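Local coordinates for uncharacterized protein (Bacteroides uniformis ATCC 8492, PDB 4Q68) that probably acts as an N-acetylmuramoyl-L-alanine amidase of the NlpC/P60 group, cutting the bond between glycan and stem peptide in bacterial cell-wall peptidoglycan, at residues K5-N10 and Y47-T52; D173-A178 and V235-K240; D82-R87 and Y130-N135. One frame throughout, in Å; residues are numbered along the deposited sequence.

Interaction 1: K5-N10 and Y47-T52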
loop_
_atom_site.group_PDB
_atom_site.type_symbol
_atom_site.label_atom_id
_atom_site.label_comp_id
_atom_site.label_asym_id
_atom_site.label_seq_id
_atom_site.Cartn_x
_atom_site.Cartn_y
_atom_site.Cartn_z
ATOM N N LYS A 5 -0.483 -1.449 -17.840
ATOM C CA LYS A 5 -0.715 -0.182 -18.517
ATOM C C LYS A 5 -1.917 0.530 -17.912
ATOM O O LYS A 5 -1.900 1.751 -17.756
ATOM C CB LYS A 5 -0.931 -0.400 -20.007
ATOM C CG LYS A 5 0.337 -0.726 -20.745
ATOM C CD LYS A 5 0.093 -0.854 -22.229
ATOM C CE LYS A 5 1.391 -1.040 -22.991
ATOM N NZ LYS A 5 1.156 -1.137 -24.449
ATOM N N ASP A 6 -2.966 -0.225 -17.595
ATOM C CA ASP A 6 -4.180 0.360 -17.064
ATOM C C ASP A 6 -4.004 0.827 -15.610
ATOM O O ASP A 6 -4.492 1.882 -15.230
ATOM C CB ASP A 6 -5.350 -0.620 -17.170
ATOM C CG ASP A 6 -5.768 -0.911 -18.608
ATOM O OD1 ASP A 6 -5.346 -0.202 -19.543
ATOM O OD2 ASP A 6 -6.516 -1.893 -18.782
HETATM N N MSE A 7 -3.306 0.052 -14.784
HETATM C CA MSE A 7 -2.946 0.520 -13.436
HETATM C C MSE A 7 -2.185 1.838 -13.523
HETATM O O MSE A 7 -2.477 2.785 -12.788
HETATM C CB MSE A 7 -2.047 -0.514 -12.740
HETATM C CG MSE A 7 -2.747 -1.681 -12.114
HETATM SE SE MSE A 7 -3.723 -1.217 -10.498
HETATM C CE MSE A 7 -2.286 -0.462 -9.449
ATOM N N LEU A 8 -1.189 1.899 -14.398
ATOM C CA LEU A 8 -0.391 3.113 -14.536
ATOM C C LEU A 8 -1.235 4.293 -15.025
ATOM O O LEU A 8 -1.163 5.380 -14.460
ATOM C CB LEU A 8 0.785 2.862 -15.475
ATOM C CG LEU A 8 1.636 4.093 -15.804
ATOM C CD1 LEU A 8 2.232 4.724 -14.541
ATOM C CD2 LEU A 8 2.728 3.735 -16.789
ATOM N N SER A 9 -2.035 4.092 -16.066
ATOM C CA SER A 9 -2.802 5.204 -16.585
ATOM C C SER A 9 -3.841 5.661 -15.559
ATOM O O SER A 9 -4.072 6.860 -15.426
ATOM C CB SER A 9 -3.396 4.871 -17.947
ATOM O OG SER A 9 -4.306 3.819 -17.866
ATOM N N ASN A 10 -4.433 4.737 -14.806
ATOM C CA ASN A 10 -5.366 5.154 -13.770
ATOM C C ASN A 10 -4.654 5.895 -12.631
ATOM O O ASN A 10 -5.216 6.838 -12.073
ATOM C CB ASN A 10 -6.187 3.976 -13.252
ATOM C CG ASN A 10 -7.207 3.509 -14.256
ATOM O OD1 ASN A 10 -7.634 4.288 -15.126
ATOM N ND2 ASN A 10 -7.616 2.249 -14.155
ATOM N N TYR A 47 -7.618 3.207 -4.392
ATOM C CA TYR A 47 -8.569 3.688 -5.395
ATOM C C TYR A 47 -8.140 3.286 -6.803
ATOM O O TYR A 47 -8.988 2.943 -7.636
ATOM C CB TYR A 47 -8.738 5.211 -5.350
ATOM C CG TYR A 47 -9.249 5.766 -4.030
ATOM C CD1 TYR A 47 -10.282 5.159 -3.330
ATOM C CD2 TYR A 47 -8.679 6.912 -3.488
ATOM C CE1 TYR A 47 -10.740 5.690 -2.127
ATOM C CE2 TYR A 47 -9.108 7.438 -2.285
ATOM C CZ TYR A 47 -10.137 6.825 -1.597
ATOM O OH TYR A 47 -10.584 7.308 -0.379
ATOM N N VAL A 48 -6.847 3.356 -7.090
ATOM C CA VAL A 48 -6.359 2.987 -8.407
ATOM C C VAL A 48 -6.584 1.498 -8.669
ATOM O O VAL A 48 -7.060 1.102 -9.741
ATOM C CB VAL A 48 -4.884 3.379 -8.572
ATOM C CG1 VAL A 48 -4.321 2.829 -9.865
ATOM C CG2 VAL A 48 -4.748 4.910 -8.554
ATOM N N LEU A 49 -6.237 0.657 -7.703
ATOM C CA LEU A 49 -6.444 -0.778 -7.839
ATOM C C LEU A 49 -7.932 -1.097 -7.968
ATOM O O LEU A 49 -8.327 -1.914 -8.801
ATOM C CB LEU A 49 -5.818 -1.501 -6.641
ATOM C CG LEU A 49 -5.936 -3.028 -6.626
ATOM C CD1 LEU A 49 -5.298 -3.690 -7.840
ATOM C CD2 LEU A 49 -5.328 -3.566 -5.346
ATOM N N ALA A 50 -8.772 -0.459 -7.160
ATOM C CA ALA A 50 -10.231 -0.716 -7.224
ATOM C C ALA A 50 -10.779 -0.356 -8.590
ATOM O O ALA A 50 -11.563 -1.102 -9.160
ATOM C CB ALA A 50 -10.950 0.051 -6.144
ATOM N N GLU A 51 -10.365 0.785 -9.125
ATOM C CA GLU A 51 -10.828 1.197 -10.443
ATOM C C GLU A 51 -10.358 0.232 -11.519
ATOM O O GLU A 51 -11.131 -0.169 -12.391
ATOM C CB GLU A 51 -10.343 2.602 -10.759
ATOM C CG GLU A 51 -10.742 3.090 -12.149
ATOM C CD GLU A 51 -10.333 4.522 -12.439
ATOM O OE1 GLU A 51 -9.665 5.170 -11.605
ATOM O OE2 GLU A 51 -10.690 4.992 -13.547
ATOM N N THR A 52 -9.090 -0.159 -11.451
ATOM C CA THR A 52 -8.540 -1.009 -12.493
ATOM C C THR A 52 -9.145 -2.424 -12.462
ATOM O O THR A 52 -9.324 -3.053 -13.513
ATOM C CB THR A 52 -7.006 -1.032 -12.457
ATOM O OG1 THR A 52 -6.503 0.303 -12.325
ATOM C CG2 THR A 52 -6.446 -1.594 -13.743
HETATM O O HOH W 1 -8.054 7.193 -12.227
#
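Thr52 OG1 is held from both helices: Asn10 ND2 donates to it over 2.9 Å with an N-H...O angle of 170°, and OG1 passes its own proton to Val48 O at 2.8 Å. The oxygen lies almost in the Asn10 amide plane. The selenium of selenomethionine Met7 lies 3.7 Å from Thr52 OG1. This is a helix-helix packing in an amidase of the papain-like clan, joining helix 2-12 to helix 41-53; the axes of segments 5-10 and 47-52 approach to 9.1 Å, their N-to-C directions 130° apart. Met7 bends at chi2 and chi3 and lays its selenium and CE against Leu49 and Val48, while Met238 of strand 230-238 touches the same cluster. Replacing Thr52 by alanine, which removes OG1 and CG2, would probably leave Asn10 ND2 without its acceptor and open a gap beside Asp6 CB. The Glu51 carboxylate stacks on the Asn10 amide, their planes 13° apart, and Asn10 OD1 is hydrogen-bonded to Lys13 NZ. A water bridges the helices, donating to Asn10 O at 2.9 Å and to Glu51 OE1 at 2.7 Å.

Interaction 2: D173-A178 and V235-K240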
loop_
_atom_site.group_PDB
_atom_site.type_symbol
_atom_site.label_atom_id
_atom_site.label_comp_id
_atom_site.label_asym_id
_atom_site.label_seq_id
_atom_site.Cartn_x
_atom_site.Cartn_y
_atom_site.Cartn_z
ATOM N N ASP A 173 5.669 -1.404 -15.264
ATOM C CA ASP A 173 4.715 -0.307 -15.185
ATOM C C ASP A 173 3.427 -0.795 -14.535
ATOM O O ASP A 173 2.883 -1.850 -14.888
ATOM C CB ASP A 173 4.362 0.199 -16.584
ATOM C CG ASP A 173 5.350 1.198 -17.140
ATOM O OD1 ASP A 173 6.035 1.870 -16.354
ATOM O OD2 ASP A 173 5.428 1.314 -18.395
ATOM N N GLY A 174 2.938 -0.016 -13.578
ATOM C CA GLY A 174 1.678 -0.333 -12.903
ATOM C C GLY A 174 1.801 -1.209 -11.679
ATOM O O GLY A 174 0.826 -1.367 -10.954
ATOM N N ASP A 175 2.979 -1.783 -11.436
ATOM C CA ASP A 175 3.164 -2.551 -10.231
ATOM C C ASP A 175 2.980 -1.659 -9.006
ATOM O O ASP A 175 3.277 -0.462 -9.008
ATOM C CB ASP A 175 4.545 -3.196 -10.171
ATOM C CG ASP A 175 4.701 -4.416 -11.086
ATOM O OD1 ASP A 175 3.684 -4.897 -11.635
ATOM O OD2 ASP A 175 5.848 -4.903 -11.209
ATOM N N ILE A 176 2.500 -2.285 -7.946
ATOM C CA ILE A 176 2.343 -1.622 -6.662
ATOM C C ILE A 176 3.630 -1.808 -5.863
ATOM O O ILE A 176 4.123 -2.929 -5.692
ATOM C CB ILE A 176 1.129 -2.207 -5.921
ATOM C CG1 ILE A 176 -0.154 -1.894 -6.690
ATOM C CG2 ILE A 176 1.062 -1.671 -4.500
ATOM C CD1 ILE A 176 -1.335 -2.738 -6.286
ATOM N N ILE A 177 4.161 -0.693 -5.373
ATOM C CA ILE A 177 5.402 -0.668 -4.631
ATOM C C ILE A 177 5.077 -0.353 -3.176
ATOM O O ILE A 177 4.437 0.655 -2.888
ATOM C CB ILE A 177 6.338 0.416 -5.191
ATOM C CG1 ILE A 177 6.604 0.221 -6.698
ATOM C CG2 ILE A 177 7.630 0.477 -4.383
ATOM C CD1 ILE A 177 7.201 -1.126 -7.080
ATOM N N ALA A 178 5.528 -1.209 -2.267
ATOM C CA ALA A 178 5.423 -0.993 -0.827
ATOM C C ALA A 178 6.837 -0.830 -0.287
ATOM O O ALA A 178 7.674 -1.716 -0.458
ATOM C CB ALA A 178 4.720 -2.167 -0.157
ATOM N N VAL A 235 7.126 -5.690 -4.112
ATOM C CA VAL A 235 6.521 -5.411 -5.402
ATOM C C VAL A 235 5.333 -6.351 -5.570
ATOM O O VAL A 235 5.490 -7.578 -5.502
ATOM C CB VAL A 235 7.531 -5.629 -6.549
ATOM C CG1 VAL A 235 6.881 -5.368 -7.894
ATOM C CG2 VAL A 235 8.754 -4.747 -6.355
ATOM N N LEU A 236 4.155 -5.757 -5.741
ATOM C CA LEU A 236 2.906 -6.494 -5.895
ATOM C C LEU A 236 2.317 -6.164 -7.257
ATOM O O LEU A 236 2.578 -5.099 -7.822
ATOM C CB LEU A 236 1.884 -6.126 -4.815
ATOM C CG LEU A 236 2.292 -6.274 -3.348
ATOM C CD1 LEU A 236 2.963 -7.608 -3.068
ATOM C CD2 LEU A 236 3.159 -5.115 -2.866
ATOM N N ARG A 237 1.494 -7.061 -7.789
ATOM C CA ARG A 237 0.920 -6.870 -9.114
ATOM C C ARG A 237 -0.540 -7.280 -9.103
ATOM O O ARG A 237 -0.894 -8.366 -8.643
ATOM C CB ARG A 237 1.709 -7.687 -10.130
ATOM C CG ARG A 237 1.301 -7.489 -11.594
ATOM C CD ARG A 237 2.270 -8.164 -12.542
ATOM N NE ARG A 237 3.588 -7.561 -12.409
ATOM C CZ ARG A 237 4.753 -8.175 -12.585
ATOM N NH1 ARG A 237 4.830 -9.449 -12.963
ATOM N NH2 ARG A 237 5.870 -7.485 -12.374
HETATM N N MSE A 238 -1.387 -6.424 -9.647
HETATM C CA MSE A 238 -2.797 -6.752 -9.844
HETATM C C MSE A 238 -2.960 -8.041 -10.622
HETATM O O MSE A 238 -2.252 -8.267 -11.613
HETATM C CB MSE A 238 -3.472 -5.626 -10.635
HETATM C CG MSE A 238 -4.939 -5.858 -10.902
HETATM SE SE MSE A 238 -5.789 -4.501 -11.972
HETATM C CE MSE A 238 -4.851 -4.897 -13.648
ATOM N N LYS A 239 -3.919 -8.856 -10.187
ATOM C CA LYS A 239 -4.348 -10.025 -10.927
ATOM C C LYS A 239 -5.844 -9.846 -11.169
ATOM O O LYS A 239 -6.625 -9.760 -10.232
ATOM C CB LYS A 239 -4.016 -11.305 -10.156
ATOM C CG LYS A 239 -4.350 -12.589 -10.900
ATOM C CD LYS A 239 -3.905 -13.828 -10.138
ATOM C CE LYS A 239 -4.270 -15.099 -10.896
ATOM N NZ LYS A 239 -4.085 -16.326 -10.069
ATOM N N LYS A 240 -6.198 -9.768 -12.442
ATOM C CA LYS A 240 -7.544 -9.448 -12.929
ATOM C C LYS A 240 -8.046 -10.552 -13.884
ATOM O O LYS A 240 -7.224 -11.119 -14.627
ATOM C CB LYS A 240 -7.469 -8.089 -13.669
ATOM C CG LYS A 240 -8.741 -7.436 -14.112
ATOM C CD LYS A 240 -8.447 -6.125 -14.839
ATOM C CE LYS A 240 -9.714 -5.508 -15.396
ATOM N NZ LYS A 240 -9.407 -4.197 -16.000
ATOM O OXT LYS A 240 -9.241 -10.874 -13.939
HETATM O O HOH W 2 -0.325 -3.931 -10.582
#
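Arg237 crosses Asp175 at a slant, and most of its chain comes near one oxygen. CB lies 3.7 Å from Asp175 OD1, and CG, anti to the backbone N (chi1 -175°), comes to 3.5 Å from that same OD1. CD keeps a similar separation, and the bend at chi3 (-63°) then places NE to donate to Asp175 OD1 at 2.8 Å, with an almost straight angle of 177°. At the tip, NH2 reaches Asp175 OD2, also at 2.8 Å. The result is a side-on, two-nitrogen salt bridge: the guanidinium and carboxylate planes are nearly coplanar, and OD2 is met through its syn lone pair. Second partners fix both ends, since Asp175 OD2 accepts from Lys172 N and Arg237 NH2 donates to Trp170 O.

The bridge lies at the mouth of a strand pairing in the antiparallel sheet of this papain-like fold, Asp175 standing just before strand 176-181 and Arg237 within strand 230-238. Ile176 and Leu236 form a hydrogen-bonded pair, N to O in both directions. Ile177 and Val235 make the following non-hydrogen-bonded pair, where Ile177 CD1 packs 4.0 Å from Val235 CG2. Val235 CG1, in turn, touches Asp175 OD2. On the face that carries Ile176, Val45 of helix 41-53 and Met7 of helix 2-12 cover that side chain. Past the strand pairing, a water donates to Gly174 O and accepts from Met238 N at 2.9 Å.

Interaction 3: D82-R87 and Y130-N135. With NAG (2-acetamido-2-deoxy-beta-D-glucopyranose), chain B.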
loop_
_atom_site.group_PDB
_atom_site.type_symbol
_atom_site.label_atom_id
_atom_site.label_comp_id
_atom_site.label_asym_id
_atom_site.label_seq_id
_atom_site.Cartn_x
_atom_site.Cartn_y
_atom_site.Cartn_z
ATOM N N ASP A 82 -16.139 -4.739 9.552
ATOM C CA ASP A 82 -16.447 -5.128 10.936
ATOM C C ASP A 82 -15.540 -4.369 11.875
ATOM O O ASP A 82 -14.604 -4.921 12.453
ATOM C CB ASP A 82 -16.311 -6.640 11.149
ATOM C CG ASP A 82 -16.621 -7.065 12.584
ATOM O OD1 ASP A 82 -17.227 -6.272 13.331
ATOM O OD2 ASP A 82 -16.228 -8.181 12.975
ATOM N N GLY A 83 -15.801 -3.081 11.984
ATOM C CA GLY A 83 -15.083 -2.229 12.900
ATOM C C GLY A 83 -13.742 -1.749 12.379
ATOM O O GLY A 83 -13.240 -2.168 11.335
ATOM N N TYR A 84 -13.132 -0.860 13.147
ATOM C CA TYR A 84 -11.848 -0.269 12.788
ATOM C C TYR A 84 -10.797 -1.334 12.489
ATOM O O TYR A 84 -9.981 -1.174 11.578
ATOM C CB TYR A 84 -11.380 0.606 13.930
ATOM C CG TYR A 84 -10.025 1.260 13.738
ATOM C CD1 TYR A 84 -9.855 2.313 12.853
ATOM C CD2 TYR A 84 -8.918 0.846 14.477
ATOM C CE1 TYR A 84 -8.621 2.945 12.718
ATOM C CE2 TYR A 84 -7.688 1.466 14.357
ATOM C CZ TYR A 84 -7.541 2.504 13.475
ATOM O OH TYR A 84 -6.315 3.106 13.369
ATOM N N THR A 85 -10.787 -2.405 13.278
ATOM C CA THR A 85 -9.731 -3.390 13.138
ATOM C C THR A 85 -9.910 -4.349 11.958
ATOM O O THR A 85 -9.003 -5.131 11.677
ATOM C CB THR A 85 -9.516 -4.184 14.432
ATOM O OG1 THR A 85 -10.685 -4.946 14.749
ATOM C CG2 THR A 85 -9.216 -3.237 15.595
ATOM N N SER A 86 -11.051 -4.271 11.263
ATOM C CA SER A 86 -11.232 -5.022 10.015
ATOM C C SER A 86 -10.558 -4.347 8.822
ATOM O O SER A 86 -10.378 -4.972 7.788
ATOM C CB SER A 86 -12.716 -5.235 9.706
ATOM O OG SER A 86 -13.387 -4.022 9.398
ATOM N N ARG A 87 -10.216 -3.067 8.950
ATOM C CA ARG A 87 -9.461 -2.377 7.907
ATOM C C ARG A 87 -8.040 -2.924 7.916
ATOM O O ARG A 87 -7.467 -3.151 8.978
ATOM C CB ARG A 87 -9.453 -0.868 8.158
ATOM C CG ARG A 87 -9.239 -0.062 6.905
ATOM C CD ARG A 87 -8.820 1.358 7.157
ATOM N NE ARG A 87 -9.759 2.070 8.019
ATOM C CZ ARG A 87 -9.459 3.184 8.671
ATOM N NH1 ARG A 87 -8.262 3.738 8.546
ATOM N NH2 ARG A 87 -10.361 3.749 9.465
ATOM N N TYR A 130 -3.708 6.748 17.556
ATOM C CA TYR A 130 -4.852 6.327 16.741
ATOM C C TYR A 130 -6.117 6.503 17.545
ATOM O O TYR A 130 -6.289 5.889 18.591
ATOM C CB TYR A 130 -4.711 4.868 16.300
ATOM C CG TYR A 130 -3.386 4.630 15.656
ATOM C CD1 TYR A 130 -3.191 4.914 14.313
ATOM C CD2 TYR A 130 -2.296 4.215 16.408
ATOM C CE1 TYR A 130 -1.953 4.746 13.727
ATOM C CE2 TYR A 130 -1.062 4.037 15.834
ATOM C CZ TYR A 130 -0.891 4.308 14.498
ATOM O OH TYR A 130 0.335 4.144 13.928
ATOM N N LYS A 131 -7.007 7.342 17.038
ATOM C CA LYS A 131 -8.225 7.682 17.756
ATOM C C LYS A 131 -9.031 6.456 18.186
ATOM O O LYS A 131 -9.555 6.411 19.293
ATOM C CB LYS A 131 -9.076 8.595 16.875
ATOM C CG LYS A 131 -10.346 9.088 17.512
ATOM C CD LYS A 131 -10.992 10.201 16.688
ATOM C CE LYS A 131 -11.425 9.755 15.270
ATOM N NZ LYS A 131 -12.115 10.860 14.488
ATOM N N GLN A 132 -9.101 5.459 17.310
ATOM C CA GLN A 132 -9.925 4.275 17.529
ATOM C C GLN A 132 -9.230 3.214 18.383
ATOM O O GLN A 132 -9.813 2.158 18.630
ATOM C CB GLN A 132 -10.337 3.677 16.184
ATOM C CG GLN A 132 -11.136 4.623 15.302
ATOM C CD GLN A 132 -10.299 5.349 14.267
ATOM O OE1 GLN A 132 -9.164 5.741 14.534
ATOM N NE2 GLN A 132 -10.877 5.588 13.102
ATOM N N LEU A 133 -7.986 3.482 18.781
ATOM C CA LEU A 133 -7.290 2.637 19.750
ATOM C C LEU A 133 -7.157 3.266 21.127
ATOM O O LEU A 133 -7.215 2.565 22.127
ATOM C CB LEU A 133 -5.897 2.254 19.249
ATOM C CG LEU A 133 -5.834 1.510 17.908
ATOM C CD1 LEU A 133 -4.409 1.084 17.629
ATOM C CD2 LEU A 133 -6.784 0.324 17.885
ATOM N N ALA A 134 -6.981 4.582 21.170
ATOM C CA ALA A 134 -6.612 5.283 22.401
ATOM C C ALA A 134 -7.553 5.074 23.570
ATOM O O ALA A 134 -7.131 5.123 24.742
ATOM C CB ALA A 134 -6.472 6.755 22.125
ATOM N N ASN A 135 -8.823 4.851 23.251
ATOM C CA ASN A 135 -9.859 4.644 24.269
ATOM C C ASN A 135 -10.657 3.356 24.067
ATOM O O ASN A 135 -11.766 3.215 24.601
ATOM C CB ASN A 135 -10.801 5.857 24.299
ATOM C CG ASN A 135 -10.173 7.046 24.961
ATOM O OD1 ASN A 135 -10.083 7.101 26.192
ATOM N ND2 ASN A 135 -9.711 8.007 24.168
HETATM C C1 NAG B . -2.007 3.540 6.767
HETATM C C2 NAG B . -2.566 3.223 8.146
HETATM C C3 NAG B . -4.039 2.830 8.073
HETATM C C4 NAG B . -4.830 3.767 7.164
HETATM C C5 NAG B . -4.104 4.044 5.852
HETATM C C6 NAG B . -4.875 5.075 5.037
HETATM C C7 NAG B . -0.994 2.428 9.859
HETATM C C8 NAG B . -0.278 1.279 10.486
HETATM N N2 NAG B . -1.789 2.180 8.815
HETATM O O1 NAG B . -0.715 4.043 6.931
HETATM O O3 NAG B . -4.571 2.930 9.369
HETATM O O4 NAG B . -6.120 3.257 6.921
HETATM O O5 NAG B . -2.802 4.517 6.123
HETATM O O6 NAG B . -4.981 6.280 5.753
HETATM O O7 NAG B . -0.816 3.544 10.337
#
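Gln132 lies over one face of the Tyr84 ring, its CB 3.5 Å from the ring centroid and 14° off the normal, a CH-pi contact. The chain then bends at chi2 (97°), which places CD near the ring, 3.3 Å from Tyr84 CE1. Its amide plane is stacked on the ring at 27°. Leu133 CD2 packs 3.8 Å from Tyr84 CE2. The contact joins the loop between helices 64-75 and 91-100 to the short, weakly bonded helix 131-134.

Beside this pair, Arg87 NH1 donates to O4 of an N-acetylglucosamine over 2.7 Å, the oxygen lying at the guanidinium edge. In the conformer given, Tyr130 also approaches Tyr84 OH and the sugar, though less certainly.

In the second shell, Glu25 accepts from Gln132 NE2 through OE1 and forms a salt bridge with Arg87 NH1 through OE2; Glu30 engages Arg87 NH2. His89 bonds to Tyr84 O and to the sugar, and Met123 of helix 122-125 packs against Tyr84, Tyr130 and Leu133. Tyr84 begins a 3-10 turn, and Ser86 OG reaches back to donate to Gly83 O, just ahead of it, at 2.7 Å.

Attraction between the segments is therefore mainly packing on the Tyr84 ring, by CH-pi and amide stacking with Gln132 and by Leu133, whereas the two carboxylates are likely to stabilise the positive charge that Arg87 presents to the sugar.

How the interactions relate
Interactions 1 and 2 are neighbouring parts of one buried region, their centres 10 Å apart. They touch directly: Met7 CB packs on Gly174 O at 3.5 Å, and Lys240 NZ probably hydrogen-bonds to Thr52 O, so helix 41-53 meets the chain end that continues strand 230-238. Their chemistry follows their place: helix packing is sealed by side-chain polar bonds and selenomethionine, sheet pairing by backbone bonds and a salt bridge. All three contacts are mostly buried, but interaction 3 is the most peripheral, its centre about 19 Å from that of the chain against 13 Å and 10 Å. It joins a loop to a weakly bonded helix, and it alone has residues adjoining the sugar.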